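Local coordinates for protein cellulase (Clostridium cellulovorans, PDB 6UI3) that hydrolyses internal beta-1,4 linkages of cellulose and probably of related plant polysaccharides, as the family 5 catalytic domain of a longer, dockerin-bearing protein, at residues 228-233 against 273-277; 237-241 against 277-282; 269-274 against 286-291. All blocks are in the same frame, centred on the assembly; numbering follows the deposited sequence.

Contact 1 (228-233 against 273-277)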
ATOM      1  N   ASN A 228       7.121   0.456 -18.787  1.00  8.31           N
ATOM      2  CA  ASN A 228       7.955   1.400 -19.531  1.00  8.96           C
ATOM      3  C   ASN A 228       7.328   2.780 -19.624  1.00  8.12           C
ATOM      4  O   ASN A 228       8.052   3.779 -19.665  1.00  9.62           O
ATOM      5  CB  ASN A 228       8.294   0.849 -20.913  1.00 10.69           C
ATOM      6  CG  ASN A 228       9.347  -0.226 -20.863  1.00 13.30           C
ATOM      7  OD1 ASN A 228      10.182  -0.264 -19.960  1.00 13.19           O
ATOM      8  ND2 ASN A 228       9.335  -1.096 -21.861  1.00 16.00           N
ATOM      9  N   LEU A 229       6.000   2.855 -19.647  1.00  8.37           N
ATOM     10  CA  LEU A 229       5.296   4.131 -19.627  1.00  7.83           C
ATOM     11  C   LEU A 229       5.156   4.671 -18.210  1.00  7.88           C
ATOM     12  O   LEU A 229       5.406   5.856 -17.958  1.00  8.74           O
ATOM     13  CB  LEU A 229       3.908   3.941 -20.244  1.00  8.61           C
ATOM     14  CG  LEU A 229       2.988   5.158 -20.163  1.00  8.76           C
ATOM     15  CD1 LEU A 229       3.506   6.330 -20.985  1.00  9.26           C
ATOM     16  CD2 LEU A 229       1.555   4.797 -20.589  1.00  9.51           C
ATOM     17  N   ALA A 230       4.738   3.823 -17.275  1.00  7.29           N
ATOM     18  CA  ALA A 230       4.290   4.305 -15.978  1.00  7.56           C
ATOM     19  C   ALA A 230       5.409   4.601 -14.998  1.00  7.72           C
ATOM     20  O   ALA A 230       5.260   5.498 -14.156  1.00  9.27           O
ATOM     21  CB  ALA A 230       3.320   3.318 -15.315  1.00  9.01           C
ATOM     22  N   LEU A 231       6.503   3.850 -15.032  1.00  7.95           N
ATOM     23  CA  LEU A 231       7.505   3.950 -13.984  1.00  9.44           C
ATOM     24  C   LEU A 231       8.943   4.007 -14.467  1.00  9.90           C
ATOM     25  O   LEU A 231       9.792   4.492 -13.716  1.00 11.69           O
ATOM     26  CB  LEU A 231       7.348   2.798 -12.979  1.00 11.34           C
ATOM     27  CG  LEU A 231       8.109   2.860 -11.654  1.00 13.62           C
ATOM     28  CD1 LEU A 231       7.814   4.152 -10.935  1.00 16.55           C
ATOM     29  CD2 LEU A 231       7.737   1.665 -10.790  1.00 16.18           C
ATOM     30  N   ASN A 232       9.253   3.546 -15.669  1.00  9.17           N
ATOM     31  CA  ASN A 232      10.619   3.642 -16.179  1.00  9.06           C
ATOM     32  C   ASN A 232      10.930   5.103 -16.464  1.00  9.46           C
ATOM     33  O   ASN A 232      10.279   5.726 -17.303  1.00 11.01           O
ATOM     34  CB  ASN A 232      10.690   2.828 -17.463  1.00  9.68           C
ATOM     35  CG  ASN A 232      12.089   2.640 -17.985  1.00 10.60           C
ATOM     36  OD1 ASN A 232      13.014   3.371 -17.651  1.00 10.99           O
ATOM     37  ND2 ASN A 232      12.230   1.662 -18.871  1.00 11.48           N
ATOM     38  N   ILE A 233      11.943   5.652 -15.791  1.00  9.00           N
ATOM     39  CA  ILE A 233      12.283   7.063 -15.900  1.00 10.16           C
ATOM     40  C   ILE A 233      13.416   7.334 -16.880  1.00 10.83           C
ATOM     41  O   ILE A 233      13.812   8.495 -17.041  1.00 12.09           O
ATOM     42  CB  ILE A 233      12.606   7.687 -14.524  1.00 11.62           C
ATOM     43  CG1 ILE A 233      13.794   7.001 -13.849  1.00 12.69           C
ATOM     44  CG2 ILE A 233      11.388   7.625 -13.613  1.00 12.62           C
ATOM     45  CD1 ILE A 233      14.335   7.741 -12.604  1.00 14.06           C
ATOM     46  N   ALA A 273       0.835   4.595 -10.082  1.00  7.16           N
ATOM     47  CA  ALA A 273       1.083   5.979 -10.488  1.00  7.64           C
ATOM     48  C   ALA A 273       1.562   5.942 -11.932  1.00  7.64           C
ATOM     49  O   ALA A 273       1.832   4.871 -12.489  1.00  8.48           O
ATOM     50  CB  ALA A 273       2.125   6.673  -9.621  1.00  9.07           C
ATOM     51  N   ILE A 274       1.661   7.128 -12.541  1.00  7.84           N
ATOM     52  CA  ILE A 274       2.354   7.310 -13.819  1.00  7.71           C
ATOM     53  C   ILE A 274       3.314   8.483 -13.653  1.00  7.54           C
ATOM     54  O   ILE A 274       2.900   9.595 -13.300  1.00  8.05           O
ATOM     55  CB  ILE A 274       1.399   7.493 -15.011  1.00  6.79           C
ATOM     56  CG1 ILE A 274       2.194   7.829 -16.287  1.00  7.51           C
ATOM     57  CG2 ILE A 274       0.283   8.508 -14.728  1.00  8.04           C
ATOM     58  CD1 ILE A 274       1.435   7.655 -17.577  1.00  8.71           C
ATOM     59  N   THR A 275       4.599   8.224 -13.870  1.00  7.97           N
ATOM     60  CA  THR A 275       5.634   9.221 -13.644  1.00  9.01           C
ATOM     61  C   THR A 275       5.553  10.359 -14.658  1.00  8.26           C
ATOM     62  O   THR A 275       5.184  10.173 -15.827  1.00  9.32           O
ATOM     63  CB  THR A 275       7.006   8.523 -13.633  1.00 10.31           C
ATOM     64  OG1 THR A 275       7.987   9.411 -13.094  1.00 12.73           O
ATOM     65  CG2 THR A 275       7.447   8.054 -15.020  1.00 10.81           C
ATOM     66  N   ASP A 276       5.907  11.562 -14.196  1.00  9.29           N
ATOM     67  CA  ASP A 276       5.844  12.751 -15.040  1.00  9.38           C
ATOM     68  C   ASP A 276       6.965  12.712 -16.074  1.00 11.14           C
ATOM     69  O   ASP A 276       8.152  12.776 -15.727  1.00 12.16           O
ATOM     70  CB  ASP A 276       5.961  14.014 -14.182  1.00 10.30           C
ATOM     71  CG  ASP A 276       5.579  15.274 -14.915  1.00 10.73           C
ATOM     72  OD1 ASP A 276       5.215  15.204 -16.110  1.00 11.29           O
ATOM     73  OD2 ASP A 276       5.671  16.359 -14.281  1.00 13.47           O
ATOM     74  N   LYS A 277       6.592  12.657 -17.342  1.00  9.59           N
ATOM     75  CA  LYS A 277       7.512  12.796 -18.464  1.00  9.55           C
ATOM     76  C   LYS A 277       7.113  14.014 -19.294  1.00 10.46           C
ATOM     77  O   LYS A 277       7.232  14.014 -20.520  1.00 11.89           O
ATOM     78  CB  LYS A 277       7.549  11.515 -19.294  1.00  9.92           C
ATOM     79  CG  LYS A 277       7.985  10.287 -18.499  1.00  9.04           C
ATOM     80  CD  LYS A 277       8.061   9.044 -19.347  1.00  9.23           C
ATOM     81  CE  LYS A 277       8.308   7.812 -18.521  1.00  7.91           C
ATOM     82  NZ  LYS A 277       8.526   6.612 -19.383  1.00  8.26           N
TER
HETATM   83  O   HOH W   1       4.788   8.764 -18.211  1.00  8.55           O
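Lys-277 sends its fully extended chain alongside Thr-275 and up to the end of the short helix 227-230, where its amine meets backbone oxygens from two places. Lys-277 NZ donates to Asn-228 O at 2.9 Å, in the plane of that carbonyl, and to Asn-232 O at 2.9 Å, almost straight along the C=O direction. Outside the two segments it also bonds to Thr-237 OG1 and Pro-238 O; four oxygens lie within bonding distance of its three N-H groups, which would probably favour the charged form. CG of Lys-277 lies opposite the carbonyl carbon (chi1 -59°), which starts the chain on this course.

Thr-275 N donates to Ala-230 O at 2.8 Å, from a position tilted 29° out of the carbonyl plane. The same oxygen receives a CA-H contact from Ile-274 and has the methyl CG2 of Thr-275 beside it, so three groups of the loop gather round one helix carbonyl. Thr-275 OG1, anti to the backbone N (chi1 -166°), bonds to Arg-315 N, and Ile-233 crosses the Thr-275 side chain at about a right angle, its CG2 nearest OG1. Water 1 donates to both Leu-229 O (3.0 Å) and Thr-275 O (2.8 Å), tying the preceding helix carbonyl to the loop.

On the apolar side Leu-229 and Ile-274 meet aslant, Leu-229 CG lying 3.9 Å from Ile-274 CD1. Ala-230 CB sits 3.6 Å from Ala-273 O, a buried oxygen for which the model offers no hydrogen-bond partner.

The contact joins helix 227-230 and its following turn, after strand 217-222, to the loop after the neighbouring strand 267-272, at the C-terminal rim of the (beta/alpha)8 barrel where family 5 glycosidases build their catalytic face.

Contact 2 (237-241 against 277-282)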
ATOM      1  N   THR A 237      12.168   6.744 -23.166  1.00  8.79           N
ATOM      2  CA  THR A 237      11.132   5.749 -22.912  1.00  8.41           C
ATOM      3  C   THR A 237       9.765   6.284 -23.326  1.00  8.99           C
ATOM      4  O   THR A 237       9.589   7.478 -23.575  1.00  9.86           O
ATOM      5  CB  THR A 237      11.145   5.346 -21.440  1.00  9.16           C
ATOM      6  OG1 THR A 237      11.032   6.517 -20.625  1.00  9.71           O
ATOM      7  CG2 THR A 237      12.417   4.561 -21.098  1.00 10.68           C
ATOM      8  N   PRO A 238       8.760   5.414 -23.400  1.00  8.22           N
ATOM      9  CA  PRO A 238       7.439   5.855 -23.876  1.00  9.21           C
ATOM     10  C   PRO A 238       6.812   6.924 -22.994  1.00  8.58           C
ATOM     11  O   PRO A 238       6.901   6.870 -21.766  1.00  8.82           O
ATOM     12  CB  PRO A 238       6.606   4.565 -23.846  1.00 10.89           C
ATOM     13  CG  PRO A 238       7.598   3.474 -24.034  1.00 11.47           C
ATOM     14  CD  PRO A 238       8.846   3.946 -23.302  1.00  9.75           C
ATOM     15  N   THR A 239       6.116   7.864 -23.647  1.00  9.22           N
ATOM     16  CA  THR A 239       5.341   8.900 -22.986  1.00  9.33           C
ATOM     17  C   THR A 239       3.864   8.892 -23.359  1.00  8.83           C
ATOM     18  O   THR A 239       3.080   9.561 -22.682  1.00  9.27           O
ATOM     19  CB  THR A 239       5.909  10.293 -23.304  1.00 10.45           C
ATOM     20  OG1 THR A 239       5.760  10.581 -24.697  1.00 10.81           O
ATOM     21  CG2 THR A 239       7.373  10.387 -22.950  1.00 11.05           C
ATOM     22  N   THR A 240       3.471   8.193 -24.417  1.00  9.38           N
ATOM     23  CA  THR A 240       2.094   8.220 -24.910  0.79  9.86           C
ATOM     24  C   THR A 240       1.303   7.070 -24.304  1.00  9.59           C
ATOM     25  O   THR A 240       1.773   5.924 -24.278  1.00 11.50           O
ATOM     26  CB  THR A 240       2.074   8.124 -26.444  0.79 11.76           C
ATOM     27  OG1 THR A 240       2.740   9.262 -27.008  0.79 13.69           O
ATOM     28  CG2 THR A 240       0.630   8.059 -26.999  0.79 12.45           C
ATOM     29  N   PHE A 241       0.099   7.367 -23.835  1.00  8.54           N
ATOM     30  CA  PHE A 241      -0.828   6.342 -23.370  1.00  8.21           C
ATOM     31  C   PHE A 241      -1.691   5.932 -24.561  1.00  8.57           C
ATOM     32  O   PHE A 241      -2.546   6.700 -25.009  1.00  8.95           O
ATOM     33  CB  PHE A 241      -1.675   6.846 -22.204  1.00  7.79           C
ATOM     34  CG  PHE A 241      -2.629   5.806 -21.672  1.00  7.20           C
ATOM     35  CD1 PHE A 241      -3.986   6.026 -21.687  1.00  7.54           C
ATOM     36  CD2 PHE A 241      -2.165   4.595 -21.167  1.00  8.03           C
ATOM     37  CE1 PHE A 241      -4.872   5.059 -21.202  1.00  8.42           C
ATOM     38  CE2 PHE A 241      -3.046   3.632 -20.692  1.00  7.54           C
ATOM     39  CZ  PHE A 241      -4.401   3.878 -20.701  1.00  8.10           C
ATOM     40  N   LYS A 277       6.592  12.657 -17.342  1.00  9.59           N
ATOM     41  CA  LYS A 277       7.512  12.796 -18.464  1.00  9.55           C
ATOM     42  C   LYS A 277       7.113  14.014 -19.294  1.00 10.46           C
ATOM     43  O   LYS A 277       7.232  14.014 -20.520  1.00 11.89           O
ATOM     44  CB  LYS A 277       7.549  11.515 -19.294  1.00  9.92           C
ATOM     45  CG  LYS A 277       7.985  10.287 -18.499  1.00  9.04           C
ATOM     46  CD  LYS A 277       8.061   9.044 -19.347  1.00  9.23           C
ATOM     47  CE  LYS A 277       8.308   7.812 -18.521  1.00  7.91           C
ATOM     48  NZ  LYS A 277       8.526   6.612 -19.383  1.00  8.26           N
ATOM     49  N   ASP A 278       6.599  15.047 -18.621  1.00 10.41           N
ATOM     50  CA  ASP A 278       6.113  16.262 -19.282  1.00 12.07           C
ATOM     51  C   ASP A 278       5.021  15.929 -20.287  1.00 10.68           C
ATOM     52  O   ASP A 278       4.951  16.486 -21.385  1.00 11.91           O
ATOM     53  CB  ASP A 278       7.274  17.060 -19.871  1.00 18.92           C
ATOM     54  CG  ASP A 278       8.331  17.364 -18.818  1.00 30.42           C
ATOM     55  OD1 ASP A 278       9.500  16.971 -19.003  1.00 35.97           O
ATOM     56  OD2 ASP A 278       7.969  17.940 -17.767  1.00 33.20           O
ATOM     57  N   ASN A 279       4.140  15.026 -19.879  1.00  9.51           N
ATOM     58  CA  ASN A 279       3.113  14.412 -20.707  1.00  8.72           C
ATOM     59  C   ASN A 279       1.776  14.431 -20.000  1.00  8.30           C
ATOM     60  O   ASN A 279       1.098  13.406 -19.873  1.00  8.44           O
ATOM     61  CB  ASN A 279       3.520  12.983 -21.080  1.00  8.37           C
ATOM     62  CG  ASN A 279       3.769  12.079 -19.867  1.00  8.05           C
ATOM     63  OD1 ASN A 279       4.049  12.538 -18.755  1.00  8.32           O
ATOM     64  ND2 ASN A 279       3.690  10.772 -20.099  1.00  7.94           N
ATOM     65  N   LEU A 280       1.359  15.622 -19.547  1.00  8.78           N
ATOM     66  CA  LEU A 280       0.189  15.740 -18.685  1.00  9.15           C
ATOM     67  C   LEU A 280      -1.044  15.066 -19.275  1.00  8.34           C
ATOM     68  O   LEU A 280      -1.757  14.354 -18.570  1.00  8.49           O
ATOM     69  CB  LEU A 280      -0.108  17.210 -18.379  1.00 10.19           C
ATOM     70  CG  LEU A 280      -1.337  17.428 -17.486  1.00 12.55           C
ATOM     71  CD1 LEU A 280      -1.153  16.847 -16.108  1.00 14.60           C
ATOM     72  CD2 LEU A 280      -1.659  18.922 -17.409  1.00 14.83           C
ATOM     73  N   GLN A 281      -1.353  15.308 -20.551  1.00  9.50           N
ATOM     74  CA  GLN A 281      -2.586  14.742 -21.096  1.00  8.79           C
ATOM     75  C   GLN A 281      -2.539  13.221 -21.112  1.00  7.83           C
ATOM     76  O   GLN A 281      -3.549  12.561 -20.848  1.00  8.20           O
ATOM     77  CB  GLN A 281      -2.878  15.308 -22.487  1.00 10.55           C
ATOM     78  CG  GLN A 281      -3.142  16.816 -22.487  1.00 15.52           C
ATOM     79  CD  GLN A 281      -4.255  17.231 -21.543  1.00 18.19           C
ATOM     80  OE1 GLN A 281      -5.327  16.639 -21.544  1.00 18.15           O
ATOM     81  NE2 GLN A 281      -4.000  18.261 -20.734  1.00 19.53           N
ATOM     82  N   ASP A 282      -1.381  12.643 -21.428  1.00  7.96           N
ATOM     83  CA  ASP A 282      -1.240  11.194 -21.336  1.00  7.86           C
ATOM     84  C   ASP A 282      -1.439  10.698 -19.915  1.00  7.82           C
ATOM     85  O   ASP A 282      -2.026   9.629 -19.705  1.00  7.77           O
ATOM     86  CB  ASP A 282       0.128  10.780 -21.862  1.00  8.53           C
ATOM     87  CG  ASP A 282       0.259  11.008 -23.343  1.00 10.25           C
ATOM     88  OD1 ASP A 282      -0.415  10.275 -24.101  1.00  9.62           O
ATOM     89  OD2 ASP A 282       1.015  11.935 -23.730  1.00 12.37           O
TER
HETATM   90  O   HOH W   2       3.393  11.809 -25.148  1.00 24.20           O
HETATM   91  O   HOH W   3      -3.078   9.404 -24.242  1.00 11.94           O
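Asp-282, in the first turn of helix 280-296, is pressed against the backbone of 239-241 from CB outward. Asp-282 CB lies 3.3 Å from Thr-239 O, and CG stays equally close to that carbonyl. Asp-282 OD1 then accepts the backbone N-H of Phe-241 (N to OD1 3.0 Å), from well above the carboxylate plane, 49° out of it, and accepts a second hydrogen bond, donated by water 3, which also donates to Phe-241 O. OD2 faces Thr-239 O without bonding, since both are acceptors; it is served by water 2, which further joins the hydroxyl of Thr-239.

Thr-239 O finds its donor in Asn-279 ND2 (2.9 Å), a nearly straight bond of 172° that lies on a carbonyl lone pair and in the amide plane. In this way the loop leading to helix 243-261 is fastened to the start of the next helix of the (beta/alpha)8 barrel. Asn-279 holds the N-cap position yet makes no capping bond: its CG sits between backbone N and carbonyl carbon (chi1 58°), and OD1 accepts Lys-277 N instead. Thr-239 CG2 lies 3.8 Å from Lys-277 CB, while Thr-237 OG1, at the lysine's far end, is also bonded to Ala-234 O.

Contact 3 (269-274 against 286-291). Unlike the reference sequence in segment 269-274: Gln-271 (reference Glu).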
ATOM      1  N   ILE A 269      -5.424  -2.155  -5.000  1.00  6.56           N
ATOM      2  CA  ILE A 269      -4.233  -1.655  -5.690  1.00  7.13           C
ATOM      3  C   ILE A 269      -3.555  -0.679  -4.730  1.00  6.75           C
ATOM      4  O   ILE A 269      -3.818   0.537  -4.735  1.00  7.23           O
ATOM      5  CB  ILE A 269      -4.562  -1.036  -7.056  1.00  7.05           C
ATOM      6  CG1 ILE A 269      -5.357  -2.009  -7.932  1.00  9.58           C
ATOM      7  CG2 ILE A 269      -3.278  -0.594  -7.748  1.00  8.80           C
ATOM      8  CD1 ILE A 269      -4.671  -3.291  -8.254  1.00 13.42           C
ATOM      9  N   GLY A 270      -2.695  -1.229  -3.879  1.00  6.07           N
ATOM     10  CA  GLY A 270      -2.077  -0.460  -2.821  1.00  6.48           C
ATOM     11  C   GLY A 270      -1.075   0.563  -3.304  1.00  6.32           C
ATOM     12  O   GLY A 270      -0.759   1.500  -2.549  1.00  6.92           O
ATOM     13  N   GLN A 271      -0.554   0.398  -4.529  1.00  5.68           N
ATOM     14  CA  GLN A 271       0.285   1.405  -5.168  1.00  5.83           C
ATOM     15  C   GLN A 271       0.056   1.385  -6.669  1.00  6.29           C
ATOM     16  O   GLN A 271       0.086   0.315  -7.283  1.00  6.44           O
ATOM     17  CB  GLN A 271       1.793   1.170  -4.961  1.00  6.82           C
ATOM     18  CG  GLN A 271       2.228   1.141  -3.501  1.00  7.18           C
ATOM     19  CD  GLN A 271       3.717   0.917  -3.291  1.00  7.65           C
ATOM     20  OE1 GLN A 271       4.162   0.602  -2.192  1.00  7.55           O
ATOM     21  NE2 GLN A 271       4.478   1.088  -4.330  1.00  6.32           N
ATOM     22  N   PHE A 272      -0.094   2.573  -7.253  1.00  5.95           N
ATOM     23  CA  PHE A 272       0.026   2.789  -8.689  1.00  6.08           C
ATOM     24  C   PHE A 272       0.382   4.258  -8.874  1.00  6.60           C
ATOM     25  O   PHE A 272       0.254   5.067  -7.950  1.00  6.79           O
ATOM     26  CB  PHE A 272      -1.264   2.450  -9.458  1.00  7.15           C
ATOM     27  CG  PHE A 272      -2.253   3.596  -9.534  1.00  6.94           C
ATOM     28  CD1 PHE A 272      -2.867   4.082  -8.400  1.00  7.36           C
ATOM     29  CD2 PHE A 272      -2.581   4.183 -10.752  1.00  7.92           C
ATOM     30  CE1 PHE A 272      -3.748   5.144  -8.473  1.00  7.53           C
ATOM     31  CE2 PHE A 272      -3.477   5.229 -10.818  1.00  8.75           C
ATOM     32  CZ  PHE A 272      -4.053   5.699  -9.687  1.00  8.46           C
ATOM     33  N   ALA A 273       0.835   4.595 -10.082  1.00  7.16           N
ATOM     34  CA  ALA A 273       1.083   5.979 -10.488  1.00  7.64           C
ATOM     35  C   ALA A 273       1.562   5.942 -11.932  1.00  7.64           C
ATOM     36  O   ALA A 273       1.832   4.871 -12.489  1.00  8.48           O
ATOM     37  CB  ALA A 273       2.125   6.673  -9.621  1.00  9.07           C
ATOM     38  N   ILE A 274       1.661   7.128 -12.541  1.00  7.84           N
ATOM     39  CA  ILE A 274       2.354   7.310 -13.819  1.00  7.71           C
ATOM     40  C   ILE A 274       3.314   8.483 -13.653  1.00  7.54           C
ATOM     41  O   ILE A 274       2.900   9.595 -13.300  1.00  8.05           O
ATOM     42  CB  ILE A 274       1.399   7.493 -15.011  1.00  6.79           C
ATOM     43  CG1 ILE A 274       2.194   7.829 -16.287  1.00  7.51           C
ATOM     44  CG2 ILE A 274       0.283   8.508 -14.728  1.00  8.04           C
ATOM     45  CD1 ILE A 274       1.435   7.655 -17.577  1.00  8.71           C
ATOM     46  N   PHE A 286      -4.300   8.108 -18.853  1.00  6.89           N
ATOM     47  CA  PHE A 286      -3.889   6.907 -18.138  1.00  7.02           C
ATOM     48  C   PHE A 286      -4.641   6.753 -16.829  1.00  6.95           C
ATOM     49  O   PHE A 286      -5.158   5.672 -16.514  1.00  7.15           O
ATOM     50  CB  PHE A 286      -2.382   6.986 -17.874  1.00  7.17           C
ATOM     51  CG  PHE A 286      -1.837   5.893 -16.971  1.00  6.94           C
ATOM     52  CD1 PHE A 286      -1.891   5.995 -15.591  1.00  7.93           C
ATOM     53  CD2 PHE A 286      -1.218   4.775 -17.506  1.00  7.25           C
ATOM     54  CE1 PHE A 286      -1.356   4.980 -14.780  1.00  8.52           C
ATOM     55  CE2 PHE A 286      -0.684   3.775 -16.682  1.00  8.64           C
ATOM     56  CZ  PHE A 286      -0.761   3.883 -15.344  1.00  8.53           C
ATOM     57  N   THR A 287      -4.677   7.817 -16.034  1.00  6.60           N
ATOM     58  CA  THR A 287      -5.221   7.739 -14.682  1.00  6.50           C
ATOM     59  C   THR A 287      -6.719   7.500 -14.719  1.00  7.34           C
ATOM     60  O   THR A 287      -7.242   6.661 -13.972  1.00  7.50           O
ATOM     61  CB  THR A 287      -4.852   9.004 -13.908  1.00  7.33           C
ATOM     62  OG1 THR A 287      -3.427   9.117 -13.820  1.00  7.73           O
ATOM     63  CG2 THR A 287      -5.424   8.993 -12.513  1.00  8.12           C
ATOM     64  N   LYS A 288      -7.417   8.189 -15.614  1.00  7.12           N
ATOM     65  CA  LYS A 288      -8.848   7.960 -15.786  0.51  8.10           C
ATOM     66  C   LYS A 288      -9.117   6.513 -16.188  1.00  7.80           C
ATOM     67  O   LYS A 288      -9.959   5.829 -15.599  1.00  8.06           O
ATOM     68  CB  LYS A 288      -9.377   8.927 -16.850  0.51 10.02           C
ATOM     69  CG  LYS A 288     -10.798   8.666 -17.312  0.51 12.32           C
ATOM     70  CD  LYS A 288     -11.799   8.959 -16.226  0.51 14.33           C
ATOM     71  CE  LYS A 288     -13.212   8.545 -16.640  0.51 16.84           C
ATOM     72  NZ  LYS A 288     -13.711   9.241 -17.852  0.51 18.69           N
ATOM     73  N   PHE A 289      -8.397   6.031 -17.206  1.00  6.89           N
ATOM     74  CA  PHE A 289      -8.597   4.665 -17.674  1.00  7.02           C
ATOM     75  C   PHE A 289      -8.302   3.659 -16.572  1.00  7.38           C
ATOM     76  O   PHE A 289      -9.052   2.699 -16.363  1.00  7.62           O
ATOM     77  CB  PHE A 289      -7.701   4.377 -18.885  1.00  7.21           C
ATOM     78  CG  PHE A 289      -7.917   3.021 -19.459  1.00  6.97           C
ATOM     79  CD1 PHE A 289      -8.873   2.817 -20.426  1.00  8.80           C
ATOM     80  CD2 PHE A 289      -7.218   1.931 -18.991  1.00  7.41           C
ATOM     81  CE1 PHE A 289      -9.114   1.550 -20.936  1.00  9.37           C
ATOM     82  CE2 PHE A 289      -7.436   0.671 -19.510  1.00  8.13           C
ATOM     83  CZ  PHE A 289      -8.382   0.479 -20.465  1.00  8.80           C
ATOM     84  N   TYR A 290      -7.175   3.846 -15.890  1.00  6.70           N
ATOM     85  CA  TYR A 290      -6.729   2.914 -14.860  1.00  6.30           C
ATOM     86  C   TYR A 290      -7.751   2.815 -13.741  1.00  6.46           C
ATOM     87  O   TYR A 290      -8.188   1.718 -13.373  1.00  6.89           O
ATOM     88  CB  TYR A 290      -5.376   3.398 -14.324  1.00  6.98           C
ATOM     89  CG  TYR A 290      -4.628   2.418 -13.463  1.00  6.64           C
ATOM     90  CD1 TYR A 290      -5.072   2.095 -12.182  1.00  7.30           C
ATOM     91  CD2 TYR A 290      -3.468   1.826 -13.919  1.00  7.31           C
ATOM     92  CE1 TYR A 290      -4.386   1.192 -11.390  1.00  7.04           C
ATOM     93  CE2 TYR A 290      -2.775   0.917 -13.126  1.00  8.12           C
ATOM     94  CZ  TYR A 290      -3.238   0.616 -11.855  1.00  7.71           C
ATOM     95  OH  TYR A 290      -2.567  -0.277 -11.030  1.00  7.52           O
ATOM     96  N   VAL A 291      -8.151   3.955 -13.183  1.00  6.79           N
ATOM     97  CA  VAL A 291      -9.084   3.923 -12.065  1.00  7.09           C
ATOM     98  C   VAL A 291     -10.443   3.407 -12.519  1.00  7.93           C
ATOM     99  O   VAL A 291     -11.111   2.673 -11.783  1.00  8.02           O
ATOM    100  CB  VAL A 291      -9.153   5.281 -11.345  1.00  7.34           C
ATOM    101  CG1 VAL A 291     -10.191   5.260 -10.236  1.00  8.70           C
ATOM    102  CG2 VAL A 291      -7.788   5.626 -10.769  1.00  7.73           C
TER
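Phe-272 and Tyr-290 form an offset stack, their ring centroids 4.4 Å apart and planes inclined by 21°. CD2 of Phe-272 stands over the centre of the tyrosine ring, while Phe-272 CB lies 3.4 Å from Tyr-290 OH; the two side chains run past each other in opposite directions. Ile-269 CG2 touches the rim of the tyrosine, 3.4 Å from Tyr-290 OH. The edge of the Phe-272 ring receives Phe-286 CE1 near its plane (4.3 Å from Phe-272 CD2), and Phe-272 CZ meets Val-291 CG2. Phe-286 in turn offers a face to Ile-274, whose CB makes a CH-pi contact 3.9 Å from the centroid; Ile-274 CG2 lies by Phe-286 CD1, and Ile-274 CD1 by Phe-286 CG and CB.

Both helix rings have CG anti to the backbone N (chi1 172° in Phe-286, -168° in Tyr-290), which carries them off the helix toward the strand. The tyrosine hydroxyl bonds to Ala-223 O, just past the end of strand 217-222, so this buried polar end is satisfied. Further rings extend the aromatic cluster edge-to-face: Trp-303 against Phe-272, Phe-253 against Tyr-290 and Phe-241 against Phe-286.

The axes of 269-272 and 286-291 run nearly antiparallel, 12.1 Å apart at closest approach. This is the first half of the beta-alpha-beta unit 267-272, 280-296, 301-305, the building block of the TIM barrel: the hydrophobic layer between the outer helix and the parallel sheet.

In the fold
The three contacts lie progressively farther from the centre of the chain: contact 3 centres about 13 Å from it, contact 1 about 18 Å and contact 2 about 24 Å. Contacts 1 and 2, about 8 Å between centres, share Lys-277; contacts 1 and 3, about 11 Å apart, share Ala-273 and Ile-274. Phe-286 joins all three, with Leu-229 and Ala-230 against it from contact 1 and Phe-241 from contact 2. Gln-271, a glutamate in the reference sequence, probably occupies the position of the family 5 nucleophile, at the end of the seventh strand; Gln-271 CD lies 17.7 Å from Lys-277 NZ.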